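PDB 1OMO: alanine dehydrogenase from Archaeoglobus fulgidus, which catalyses the NAD-dependent, reversible oxidative deamination of L-alanine to pyruvate and ammonium, and works as a homodimer. Local coordinates for residues 113-116 / 117-120; 139-142 / 143-147; 178-181 / 182-186; 257-260 / 261-265. All coordinates share one frame; numbering follows the deposited sequence.

Interactions 1 and 2 lie on two helices of the same chain that pack together: their centres are about 10 Å apart, and CB of Ala117 comes to 3.4 Å from CD2 of Leu144. Both run close to the NAD site, Gly113 in interaction 1 lying about 9 Å and the side chain of Phe139 in interaction 2 about 7 Å from the bound NAD. Interaction 3 approaches the same cofactor from another part of the fold, with the Ala182 side chain about 7 Å from NAD. Interaction 4 is about 29 Å from interactions 2 and 3 between centres, though its nearest atoms come to about 7 Å from interaction 1; interactions 3 and 4 adjoin the two outermost strands of one parallel sheet.

Interaction 1 of 4, residues 113-116 / 117-120; sequences GGIA and AKYL
Ile115 and Tyr119 lie alongside each other one turn apart on helix 102-120, with Ile115 CG2 3.9 Å from Tyr119 CE2. Ile115 sets this methyl trans to its own N, while chi1 of -78° places the tyrosine ring beside the backbone N. With chi2 at -87° the ring turns an edge to the preceding turn, and Ile115 O lies in its plane, 3.2 Å from Tyr119 CD2. The backbone polar atoms pair in the alpha-helical pattern: Ala117 N donates to Gly113 O at 3.1 Å, and Lys118 N to Gly114 O at 3.0 Å. Near the end of the helix the pattern becomes less even. Tyr119 N gives its main bond to Ile115 O at 3.2 Å and a weak one to Ala116 O. That second carbonyl takes its stronger bond from Leu120 N at 2.8 Å, so Ala116 O has two donors. Gly113 O likewise gains a second donor, Asn214 ND2, and the last carbonyl, Leu120 O, is taken up by Arg279 NH2. The phenol of Tyr119 is hydrogen-bonded to Glu25 OE2, to which Lys118 NZ adds only a long, weak ion pair. Around this largely buried helix end, Ile115 and Tyr119 face Ile272 of helix 268-273, Ala117 and Leu120 rest on His212 of strand 212-215, and Lys118 meets Val147 of helix 135-147.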
ATOM      1  N   GLY A 113      -8.260   9.164  20.866  1.00 14.88           N
ATOM      2  CA  GLY A 113      -9.383   9.869  21.436  1.00 13.10           C
ATOM      3  C   GLY A 113      -8.990  10.358  22.807  1.00 13.50           C
ATOM      4  O   GLY A 113      -9.237  11.500  23.136  1.00 14.18           O
ATOM      5  N   GLY A 114      -8.357   9.481  23.577  1.00 13.70           N
ATOM      6  CA  GLY A 114      -7.908   9.809  24.915  1.00 15.83           C
ATOM      7  C   GLY A 114      -6.837  10.898  24.949  1.00 18.17           C
ATOM      8  O   GLY A 114      -6.871  11.769  25.827  1.00 17.80           O
ATOM      9  N   ILE A 115      -5.875  10.837  24.021  1.00 18.47           N
ATOM     10  CA  ILE A 115      -4.803  11.832  23.948  1.00 18.88           C
ATOM     11  C   ILE A 115      -5.394  13.175  23.494  1.00 21.35           C
ATOM     12  O   ILE A 115      -5.071  14.233  24.061  1.00 21.17           O
ATOM     13  CB  ILE A 115      -3.673  11.363  22.979  1.00 19.50           C
ATOM     14  CG1 ILE A 115      -2.902  10.206  23.618  1.00 18.72           C
ATOM     15  CG2 ILE A 115      -2.686  12.475  22.689  1.00 20.42           C
ATOM     16  CD1 ILE A 115      -2.218  10.572  24.895  1.00 18.12           C
ATOM     17  N   ALA A 116      -6.291  13.159  22.508  1.00 19.78           N
ATOM     18  CA  ALA A 116      -6.863  14.436  22.084  1.00 20.83           C
ATOM     19  C   ALA A 116      -7.666  15.119  23.231  1.00 19.56           C
ATOM     20  O   ALA A 116      -7.550  16.334  23.443  1.00 20.87           O
ATOM     21  CB  ALA A 116      -7.744  14.256  20.839  1.00 18.63           C
ATOM     22  N   ALA A 117      -8.458  14.361  23.973  1.00 17.40           N
ATOM     23  CA  ALA A 117      -9.222  14.967  25.055  1.00 17.84           C
ATOM     24  C   ALA A 117      -8.243  15.487  26.127  1.00 18.12           C
ATOM     25  O   ALA A 117      -8.438  16.571  26.660  1.00 14.86           O
ATOM     26  CB  ALA A 117     -10.220  13.956  25.633  1.00 14.98           C
ATOM     27  N   LYS A 118      -7.167  14.745  26.394  1.00 19.82           N
ATOM     28  CA  LYS A 118      -6.184  15.190  27.374  1.00 22.02           C
ATOM     29  C   LYS A 118      -5.661  16.595  27.059  1.00 22.71           C
ATOM     30  O   LYS A 118      -5.461  17.410  27.961  1.00 21.37           O
ATOM     31  CB  LYS A 118      -4.982  14.248  27.434  1.00 22.80           C
ATOM     32  CG  LYS A 118      -3.838  14.864  28.278  1.00 25.92           C
ATOM     33  CD  LYS A 118      -2.718  13.885  28.680  1.00 27.39           C
ATOM     34  CE  LYS A 118      -1.618  13.835  27.629  1.00 28.17           C
ATOM     35  NZ  LYS A 118      -0.472  12.956  28.043  1.00 30.87           N
ATOM     36  N   TYR A 119      -5.451  16.879  25.771  1.00 22.82           N
ATOM     37  CA  TYR A 119      -4.920  18.168  25.346  1.00 22.64           C
ATOM     38  C   TYR A 119      -5.960  19.223  25.057  1.00 23.82           C
ATOM     39  O   TYR A 119      -5.679  20.411  25.136  1.00 24.92           O
ATOM     40  CB  TYR A 119      -4.078  17.993  24.075  1.00 22.89           C
ATOM     41  CG  TYR A 119      -2.694  17.442  24.331  1.00 24.15           C
ATOM     42  CD1 TYR A 119      -1.639  18.293  24.637  1.00 25.30           C
ATOM     43  CD2 TYR A 119      -2.451  16.075  24.309  1.00 22.86           C
ATOM     44  CE1 TYR A 119      -0.363  17.801  24.912  1.00 25.87           C
ATOM     45  CE2 TYR A 119      -1.187  15.565  24.592  1.00 24.11           C
ATOM     46  CZ  TYR A 119      -0.142  16.440  24.894  1.00 27.32           C
ATOM     47  OH  TYR A 119       1.123  15.969  25.189  1.00 27.30           O
ATOM     48  N   LEU A 120      -7.166  18.800  24.723  1.00 23.31           N
ATOM     49  CA  LEU A 120      -8.177  19.749  24.326  1.00 22.57           C
ATOM     50  C   LEU A 120      -9.366  20.001  25.247  1.00 21.58           C
ATOM     51  O   LEU A 120      -9.939  21.078  25.209  1.00 21.71           O
ATOM     52  CB  LEU A 120      -8.681  19.336  22.945  1.00 21.05           C
ATOM     53  CG  LEU A 120      -8.084  19.876  21.656  1.00 21.25           C
ATOM     54  CD1 LEU A 120      -6.801  20.600  21.864  1.00 17.80           C
ATOM     55  CD2 LEU A 120      -7.943  18.695  20.700  1.00 21.76           C
TER

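Interaction 2 of 4, residues 139-142 / 143-147; sequences FQLE and ALRRV
Glu142, Arg145 and Arg146 form a salt-bridge network near the end of helix 135-147, the helix of a Rossmann beta-alpha-beta unit between strands 127-131 and 152-156. The opposing, buried flank is tight and mainly apolar. There Leu144 N donates to Gln140 O at 2.9 Å, the leucine CG sits 3.2 Å from that same Gln140 O, and the two side chains cross at an angle, Leu144 CD1 coming to 4.1 Å from Gln140 CG. Both rest on Val192 of strand 190-193. The charged flank is the solvent side, with Arg146 exposed; it is held by polar bonds between long side chains instead of by close apolar packing. Arg145 takes the sterically tight rotamer between N and C (chi1 62°), then runs extended to bring its guanidinium edge side-on to the glutamate. The carboxylate and that guanidinium stand 72° apart. Glu142 OE1 bonds to Tyr169 OH, which would help fix the carboxylate. Arg146 NH2 spans two acceptors, donating to Glu142 O at 3.0 Å as well as to the carboxylate. Three N-H groups converge on Glu142 OE2: Arg146 NH2 at its anti lone pair, 2.8 Å away; Arg145 NH2 at its syn lone pair, 3.0 Å; and Arg145 NE from above the carboxylate plane, 2.9 Å.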
ATOM      1  N   PHE A 139     -13.453   1.488  23.400  1.00 18.43           N
ATOM      2  CA  PHE A 139     -12.050   1.882  23.384  1.00 19.49           C
ATOM      3  C   PHE A 139     -11.857   3.340  23.741  1.00 19.39           C
ATOM      4  O   PHE A 139     -10.880   3.697  24.370  1.00 17.74           O
ATOM      5  CB  PHE A 139     -11.407   1.602  22.035  1.00 17.53           C
ATOM      6  CG  PHE A 139     -11.174   0.150  21.790  1.00 20.81           C
ATOM      7  CD1 PHE A 139     -12.153  -0.634  21.171  1.00 19.56           C
ATOM      8  CD2 PHE A 139      -9.998  -0.453  22.230  1.00 19.89           C
ATOM      9  CE1 PHE A 139     -11.969  -1.984  21.000  1.00 19.74           C
ATOM     10  CE2 PHE A 139      -9.796  -1.811  22.062  1.00 20.37           C
ATOM     11  CZ  PHE A 139     -10.786  -2.590  21.444  1.00 20.79           C
ATOM     12  N   GLN A 140     -12.793   4.183  23.342  1.00 19.58           N
ATOM     13  CA  GLN A 140     -12.676   5.590  23.662  1.00 20.33           C
ATOM     14  C   GLN A 140     -12.812   5.726  25.198  1.00 21.26           C
ATOM     15  O   GLN A 140     -12.015   6.410  25.843  1.00 21.58           O
ATOM     16  CB  GLN A 140     -13.774   6.347  22.940  1.00 20.19           C
ATOM     17  CG  GLN A 140     -13.493   7.780  22.723  1.00 24.96           C
ATOM     18  CD  GLN A 140     -12.553   8.062  21.547  1.00 23.76           C
ATOM     19  OE1 GLN A 140     -12.014   9.155  21.456  1.00 24.54           O
ATOM     20  NE2 GLN A 140     -12.367   7.096  20.653  1.00 22.34           N
ATOM     21  N   LEU A 141     -13.820   5.057  25.764  1.00 19.12           N
ATOM     22  CA  LEU A 141     -14.093   5.075  27.195  1.00 19.18           C
ATOM     23  C   LEU A 141     -12.857   4.662  27.984  1.00 20.84           C
ATOM     24  O   LEU A 141     -12.491   5.332  28.932  1.00 20.91           O
ATOM     25  CB  LEU A 141     -15.251   4.121  27.507  1.00 21.10           C
ATOM     26  CG  LEU A 141     -15.891   3.937  28.896  1.00 22.49           C
ATOM     27  CD1 LEU A 141     -15.063   3.008  29.693  1.00 24.61           C
ATOM     28  CD2 LEU A 141     -16.066   5.263  29.623  1.00 18.94           C
ATOM     29  N   GLU A 142     -12.218   3.568  27.575  1.00 19.36           N
ATOM     30  CA  GLU A 142     -11.036   3.073  28.252  1.00 19.45           C
ATOM     31  C   GLU A 142      -9.839   4.027  28.153  1.00 19.01           C
ATOM     32  O   GLU A 142      -9.094   4.166  29.103  1.00 17.98           O
ATOM     33  CB  GLU A 142     -10.636   1.689  27.722  1.00 18.48           C
ATOM     34  CG  GLU A 142     -11.605   0.588  28.059  1.00 21.92           C
ATOM     35  CD  GLU A 142     -11.637   0.223  29.546  1.00 25.45           C
ATOM     36  OE1 GLU A 142     -12.569  -0.512  29.957  1.00 24.49           O
ATOM     37  OE2 GLU A 142     -10.735   0.650  30.300  1.00 24.59           O
ATOM     38  N   ALA A 143      -9.634   4.650  27.002  1.00 19.18           N
ATOM     39  CA  ALA A 143      -8.534   5.584  26.876  1.00 18.38           C
ATOM     40  C   ALA A 143      -8.797   6.806  27.772  1.00 20.65           C
ATOM     41  O   ALA A 143      -7.893   7.277  28.495  1.00 21.10           O
ATOM     42  CB  ALA A 143      -8.387   6.022  25.454  1.00 16.57           C
ATOM     43  N   LEU A 144     -10.027   7.317  27.713  1.00 17.88           N
ATOM     44  CA  LEU A 144     -10.412   8.486  28.478  1.00 19.14           C
ATOM     45  C   LEU A 144     -10.292   8.307  29.991  1.00 20.12           C
ATOM     46  O   LEU A 144      -9.933   9.257  30.715  1.00 20.29           O
ATOM     47  CB  LEU A 144     -11.849   8.915  28.110  1.00 16.12           C
ATOM     48  CG  LEU A 144     -12.092   9.511  26.712  1.00 15.58           C
ATOM     49  CD1 LEU A 144     -13.587   9.581  26.417  1.00 15.20           C
ATOM     50  CD2 LEU A 144     -11.475  10.923  26.647  1.00 12.74           C
ATOM     51  N   ARG A 145     -10.586   7.122  30.502  1.00 20.56           N
ATOM     52  CA  ARG A 145     -10.445   7.007  31.921  1.00 24.60           C
ATOM     53  C   ARG A 145      -8.982   6.914  32.325  1.00 24.85           C
ATOM     54  O   ARG A 145      -8.665   6.907  33.493  1.00 25.03           O
ATOM     55  CB  ARG A 145     -11.286   5.869  32.498  1.00 26.61           C
ATOM     56  CG  ARG A 145     -10.979   4.509  32.043  1.00 30.00           C
ATOM     57  CD  ARG A 145     -11.923   3.586  32.770  1.00 30.78           C
ATOM     58  NE  ARG A 145     -11.563   2.200  32.564  1.00 33.97           N
ATOM     59  CZ  ARG A 145     -11.762   1.248  33.466  1.00 33.92           C
ATOM     60  NH1 ARG A 145     -12.309   1.546  34.632  1.00 32.50           N
ATOM     61  NH2 ARG A 145     -11.450  -0.009  33.180  1.00 34.58           N
ATOM     62  N   ARG A 146      -8.073   6.867  31.365  1.00 25.39           N
ATOM     63  CA  ARG A 146      -6.664   6.861  31.744  1.00 25.99           C
ATOM     64  C   ARG A 146      -6.328   8.323  31.993  1.00 25.19           C
ATOM     65  O   ARG A 146      -5.362   8.635  32.641  1.00 25.51           O
ATOM     66  CB  ARG A 146      -5.771   6.334  30.613  1.00 26.24           C
ATOM     67  CG  ARG A 146      -5.306   4.901  30.784  1.00 28.47           C
ATOM     68  CD  ARG A 146      -6.465   3.949  30.848  1.00 29.42           C
ATOM     69  NE  ARG A 146      -6.021   2.566  30.795  1.00 31.26           N
ATOM     70  CZ  ARG A 146      -6.835   1.527  30.623  1.00 30.84           C
ATOM     71  NH1 ARG A 146      -6.337   0.289  30.594  1.00 29.65           N
ATOM     72  NH2 ARG A 146      -8.144   1.730  30.477  1.00 28.85           N
ATOM     73  N   VAL A 147      -7.139   9.229  31.472  1.00 24.51           N
ATOM     74  CA  VAL A 147      -6.809  10.632  31.646  1.00 26.69           C
ATOM     75  C   VAL A 147      -7.779  11.465  32.472  1.00 26.11           C
ATOM     76  O   VAL A 147      -7.462  12.597  32.851  1.00 26.93           O
ATOM     77  CB  VAL A 147      -6.568  11.327  30.254  1.00 27.75           C
ATOM     78  CG1 VAL A 147      -5.248  10.806  29.633  1.00 28.59           C
ATOM     79  CG2 VAL A 147      -7.708  11.031  29.295  1.00 29.01           C
TER

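Interaction 3 of 4, residues 178-181 / 182-186; sequences SVQP and AEEAS
This is a local contact round a strand-to-helix turn at the protein surface, where edge strand 177-179 of the parallel sheet gives way to the short helix 182-185. Gln180 and Glu184 lie alongside one another, and the touching is done by the amide oxygen: Gln180 OE1 stands 3.4 Å from Glu184 CG. The amide and carboxylate planes are 77° apart, and the two groups do not pair. Glu184 has CG trans to the backbone N (chi1 -180°) and then bends, carrying its carboxylate away to salt bridges with Lys154 through OE2 and Arg187 through OE1. On the other side of Gln180, its NE2 points at Ser178 OG; the modelled 2.5 Å between them is very short and its exact value doubtful. Pro181 occupies the N-cap position. Its ring runs beside Glu184, with Pro181 CD 4.1 Å from Glu184 CB, and its carbonyl opens the helix: Ala185 N donates to Pro181 O at 3.2 Å with an N-H...O angle of 164°. The turn belongs to the Rossmann NAD domain, and the chain goes on from here to strand 190-193, which is separated from strand 177-179 in the sheet by strands 152-156 and 127-131. The Ala182 side chain touches Tyr156 and Trp206 and lies about 7 Å from the bound NAD. One turn later Ser186 grips Ala182 O twice, through its N at 3.1 Å and its OG at 2.8 Å, the two donors reaching that oxygen from opposite faces of the carbonyl plane.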
ATOM      1  N   SER A 178     -25.813   5.828  32.625  1.00 23.17           N
ATOM      2  CA  SER A 178     -27.210   5.565  32.316  1.00 23.72           C
ATOM      3  C   SER A 178     -27.482   5.702  30.834  1.00 22.29           C
ATOM      4  O   SER A 178     -26.772   6.411  30.133  1.00 22.31           O
ATOM      5  CB  SER A 178     -28.125   6.537  33.076  1.00 22.25           C
ATOM      6  OG  SER A 178     -28.245   7.795  32.401  1.00 21.67           O
ATOM      7  N   VAL A 179     -28.518   5.020  30.367  1.00 23.72           N
ATOM      8  CA  VAL A 179     -28.924   5.095  28.963  1.00 23.71           C
ATOM      9  C   VAL A 179     -29.670   6.427  28.840  1.00 25.01           C
ATOM     10  O   VAL A 179     -30.377   6.823  29.770  1.00 25.73           O
ATOM     11  CB  VAL A 179     -29.853   3.923  28.593  1.00 23.04           C
ATOM     12  CG1 VAL A 179     -30.370   4.101  27.162  1.00 24.12           C
ATOM     13  CG2 VAL A 179     -29.103   2.602  28.732  1.00 21.44           C
ATOM     14  N   GLN A 180     -29.500   7.117  27.716  1.00 24.82           N
ATOM     15  CA  GLN A 180     -30.111   8.430  27.513  1.00 25.37           C
ATOM     16  C   GLN A 180     -30.362   8.720  26.044  1.00 25.69           C
ATOM     17  O   GLN A 180     -29.608   8.292  25.193  1.00 27.24           O
ATOM     18  CB  GLN A 180     -29.164   9.526  28.035  1.00 25.37           C
ATOM     19  CG  GLN A 180     -28.817   9.466  29.533  1.00 25.99           C
ATOM     20  CD  GLN A 180     -29.985   9.849  30.404  1.00 24.14           C
ATOM     21  OE1 GLN A 180     -30.834  10.610  29.984  1.00 26.94           O
ATOM     22  NE2 GLN A 180     -30.021   9.344  31.623  1.00 24.61           N
ATOM     23  N   PRO A 181     -31.386   9.516  25.741  1.00 25.84           N
ATOM     24  CA  PRO A 181     -31.774   9.913  24.384  1.00 25.79           C
ATOM     25  C   PRO A 181     -30.603  10.708  23.877  1.00 26.56           C
ATOM     26  O   PRO A 181     -29.787  11.124  24.675  1.00 27.62           O
ATOM     27  CB  PRO A 181     -32.978  10.825  24.601  1.00 26.19           C
ATOM     28  CG  PRO A 181     -33.459  10.471  25.990  1.00 27.90           C
ATOM     29  CD  PRO A 181     -32.187  10.227  26.749  1.00 26.09           C
ATOM     30  N   ALA A 182     -30.543  10.977  22.576  1.00 26.64           N
ATOM     31  CA  ALA A 182     -29.409  11.699  22.012  1.00 25.59           C
ATOM     32  C   ALA A 182     -29.240  13.126  22.510  1.00 26.10           C
ATOM     33  O   ALA A 182     -28.135  13.553  22.815  1.00 25.32           O
ATOM     34  CB  ALA A 182     -29.483  11.684  20.488  1.00 22.89           C
ATOM     35  N   GLU A 183     -30.328  13.877  22.573  1.00 28.48           N
ATOM     36  CA  GLU A 183     -30.255  15.265  23.043  1.00 29.20           C
ATOM     37  C   GLU A 183     -29.630  15.395  24.432  1.00 27.45           C
ATOM     38  O   GLU A 183     -28.835  16.294  24.664  1.00 28.11           O
ATOM     39  CB  GLU A 183     -31.653  15.919  23.033  1.00 29.72           C
ATOM     40  CG  GLU A 183     -31.721  17.248  23.735  1.00 31.30           C
ATOM     41  CD  GLU A 183     -32.937  18.027  23.309  1.00 33.61           C
ATOM     42  OE1 GLU A 183     -33.118  19.187  23.735  1.00 32.17           O
ATOM     43  OE2 GLU A 183     -33.717  17.460  22.529  1.00 36.39           O
ATOM     44  N   GLU A 184     -29.973  14.495  25.346  1.00 26.31           N
ATOM     45  CA  GLU A 184     -29.424  14.545  26.709  1.00 26.18           C
ATOM     46  C   GLU A 184     -27.960  14.058  26.787  1.00 26.55           C
ATOM     47  O   GLU A 184     -27.144  14.636  27.504  1.00 26.44           O
ATOM     48  CB  GLU A 184     -30.325  13.749  27.671  1.00 23.85           C
ATOM     49  CG  GLU A 184     -29.864  13.734  29.115  1.00 26.65           C
ATOM     50  CD  GLU A 184     -29.784  15.129  29.739  1.00 29.15           C
ATOM     51  OE1 GLU A 184     -30.731  15.922  29.543  1.00 27.94           O
ATOM     52  OE2 GLU A 184     -28.776  15.423  30.429  1.00 29.87           O
ATOM     53  N   ALA A 185     -27.632  13.003  26.046  1.00 25.57           N
ATOM     54  CA  ALA A 185     -26.263  12.474  26.023  1.00 23.52           C
ATOM     55  C   ALA A 185     -25.299  13.538  25.540  1.00 22.27           C
ATOM     56  O   ALA A 185     -24.170  13.574  25.972  1.00 21.83           O
ATOM     57  CB  ALA A 185     -26.182  11.260  25.102  1.00 22.89           C
ATOM     58  N   SER A 186     -25.754  14.392  24.623  1.00 23.56           N
ATOM     59  CA  SER A 186     -24.939  15.471  24.053  1.00 23.97           C
ATOM     60  C   SER A 186     -24.571  16.572  25.040  1.00 23.74           C
ATOM     61  O   SER A 186     -23.660  17.365  24.800  1.00 24.75           O
ATOM     62  CB  SER A 186     -25.676  16.125  22.899  1.00 23.17           C
ATOM     63  OG  SER A 186     -25.987  15.162  21.933  1.00 25.34           O
TER

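Interaction 4 of 4, residues 257-260 / 261-265; sequences GVIG and VEDVH
In the loop that leads from helix 251-255 to edge strand 264-267 of the parallel sheet, the Asp263 side chain folds back onto the backbone of Ile259 and Gly260. Gly260 N donates to Asp263 OD1 in a nearly straight bond, N-H...O 165°; at 2.4 Å it is modelled very short, so the exact length is doubtful. With chi1 at -64° the carboxylate lies beside the aspartate's own N, which brings it back to this amide. A water also donates to Asp263 OD1 at 3.2 Å and to Val258 O at 3.1 Å, linking the carboxylate to the start of the loop. Ile259 crosses the aspartate, its CB 3.5 Å from Asp263 OD1, while its apolar end packs inward on Leu231 and Ile236. The backbone returns the link only weakly, from Asp263 N to Gly260 O at 3.2 Å. One residue on, Val264 N bonds to Val261 O at 3.1 Å. Val261 itself meets Leu241 and Lys245 of helix 241-247. Gly257, with positive phi, closes the preceding helix in a Schellman motif. Residues 261-264 then turn the chain into the strand as a type I beta turn, in an alpha-to-beta connection of the Rossmann domain.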
ATOM      1  N   GLY A 257     -18.759  23.618   0.894  1.00 30.53           N
ATOM      2  CA  GLY A 257     -18.284  24.978   1.087  1.00 29.17           C
ATOM      3  C   GLY A 257     -18.701  25.753   2.318  1.00 29.23           C
ATOM      4  O   GLY A 257     -18.506  26.963   2.368  1.00 29.31           O
ATOM      5  N   VAL A 258     -19.259  25.077   3.311  1.00 30.34           N
ATOM      6  CA  VAL A 258     -19.683  25.754   4.515  1.00 31.42           C
ATOM      7  C   VAL A 258     -18.482  26.307   5.276  1.00 32.34           C
ATOM      8  O   VAL A 258     -18.437  27.498   5.598  1.00 33.14           O
ATOM      9  CB  VAL A 258     -20.511  24.825   5.385  1.00 29.91           C
ATOM     10  CG1 VAL A 258     -20.935  25.534   6.660  1.00 30.22           C
ATOM     11  CG2 VAL A 258     -21.746  24.394   4.592  1.00 33.80           C
ATOM     12  N   ILE A 259     -17.502  25.462   5.564  1.00 32.35           N
ATOM     13  CA  ILE A 259     -16.311  25.957   6.230  1.00 33.57           C
ATOM     14  C   ILE A 259     -15.104  25.783   5.320  1.00 35.02           C
ATOM     15  O   ILE A 259     -15.106  24.954   4.401  1.00 35.88           O
ATOM     16  CB  ILE A 259     -16.034  25.234   7.558  1.00 33.99           C
ATOM     17  CG1 ILE A 259     -16.008  23.730   7.325  1.00 32.98           C
ATOM     18  CG2 ILE A 259     -17.044  25.649   8.596  1.00 30.31           C
ATOM     19  CD1 ILE A 259     -15.409  22.987   8.462  1.00 34.06           C
ATOM     20  N   GLY A 260     -14.072  26.575   5.564  1.00 35.23           N
ATOM     21  CA  GLY A 260     -12.878  26.472   4.755  1.00 35.79           C
ATOM     22  C   GLY A 260     -11.722  25.938   5.572  1.00 37.82           C
ATOM     23  O   GLY A 260     -11.915  25.387   6.658  1.00 33.93           O
ATOM     24  N   VAL A 261     -10.509  26.106   5.053  1.00 40.87           N
ATOM     25  CA  VAL A 261      -9.332  25.623   5.760  1.00 43.29           C
ATOM     26  C   VAL A 261      -8.914  26.569   6.867  1.00 43.43           C
ATOM     27  O   VAL A 261      -8.186  26.185   7.776  1.00 43.76           O
ATOM     28  CB  VAL A 261      -8.132  25.418   4.835  1.00 45.19           C
ATOM     29  CG1 VAL A 261      -7.031  24.702   5.616  1.00 46.90           C
ATOM     30  CG2 VAL A 261      -8.535  24.606   3.604  1.00 46.22           C
ATOM     31  N   GLU A 262      -9.341  27.814   6.790  1.00 44.57           N
ATOM     32  CA  GLU A 262      -8.988  28.708   7.859  1.00 45.91           C
ATOM     33  C   GLU A 262      -9.818  28.284   9.059  1.00 44.83           C
ATOM     34  O   GLU A 262      -9.475  28.564  10.212  1.00 46.38           O
ATOM     35  CB  GLU A 262      -9.258  30.149   7.462  1.00 49.38           C
ATOM     36  CG  GLU A 262      -7.962  30.841   7.040  1.00 55.16           C
ATOM     37  CD  GLU A 262      -8.147  32.321   6.802  1.00 58.38           C
ATOM     38  OE1 GLU A 262      -8.833  32.643   5.819  1.00 60.29           O
ATOM     39  OE2 GLU A 262      -7.621  33.154   7.588  1.00 60.30           O
ATOM     40  N   ASP A 263     -10.890  27.555   8.786  1.00 41.21           N
ATOM     41  CA  ASP A 263     -11.736  27.094   9.853  1.00 37.88           C
ATOM     42  C   ASP A 263     -11.113  25.934  10.625  1.00 35.95           C
ATOM     43  O   ASP A 263     -11.663  25.480  11.637  1.00 36.17           O
ATOM     44  CB  ASP A 263     -13.103  26.703   9.296  1.00 38.91           C
ATOM     45  CG  ASP A 263     -13.848  27.896   8.709  1.00 40.54           C
ATOM     46  OD1 ASP A 263     -13.872  28.046   7.471  1.00 36.99           O
ATOM     47  OD2 ASP A 263     -14.396  28.697   9.502  1.00 41.85           O
ATOM     48  N   VAL A 264      -9.982  25.432  10.160  1.00 31.62           N
ATOM     49  CA  VAL A 264      -9.342  24.353  10.895  1.00 29.99           C
ATOM     50  C   VAL A 264      -8.226  25.022  11.669  1.00 29.71           C
ATOM     51  O   VAL A 264      -7.364  25.693  11.093  1.00 29.45           O
ATOM     52  CB  VAL A 264      -8.757  23.253   9.981  1.00 28.69           C
ATOM     53  CG1 VAL A 264      -7.966  22.268  10.815  1.00 28.39           C
ATOM     54  CG2 VAL A 264      -9.867  22.509   9.282  1.00 26.77           C
ATOM     55  N   HIS A 265      -8.253  24.843  12.979  1.00 27.55           N
ATOM     56  CA  HIS A 265      -7.269  25.476  13.834  1.00 28.21           C
ATOM     57  C   HIS A 265      -5.861  24.858  13.853  1.00 26.33           C
ATOM     58  O   HIS A 265      -4.855  25.578  13.825  1.00 26.02           O
ATOM     59  CB  HIS A 265      -7.812  25.547  15.266  1.00 26.02           C
ATOM     60  CG  HIS A 265      -6.848  26.141  16.240  1.00 27.87           C
ATOM     61  ND1 HIS A 265      -6.532  25.538  17.442  1.00 27.10           N
ATOM     62  CD2 HIS A 265      -6.082  27.253  16.165  1.00 28.23           C
ATOM     63  CE1 HIS A 265      -5.609  26.251  18.057  1.00 28.86           C
ATOM     64  NE2 HIS A 265      -5.317  27.296  17.304  1.00 28.84           N
TER
HETATM   65  O   HOH W   1     -16.511  29.676   6.680  1.00 30.00           O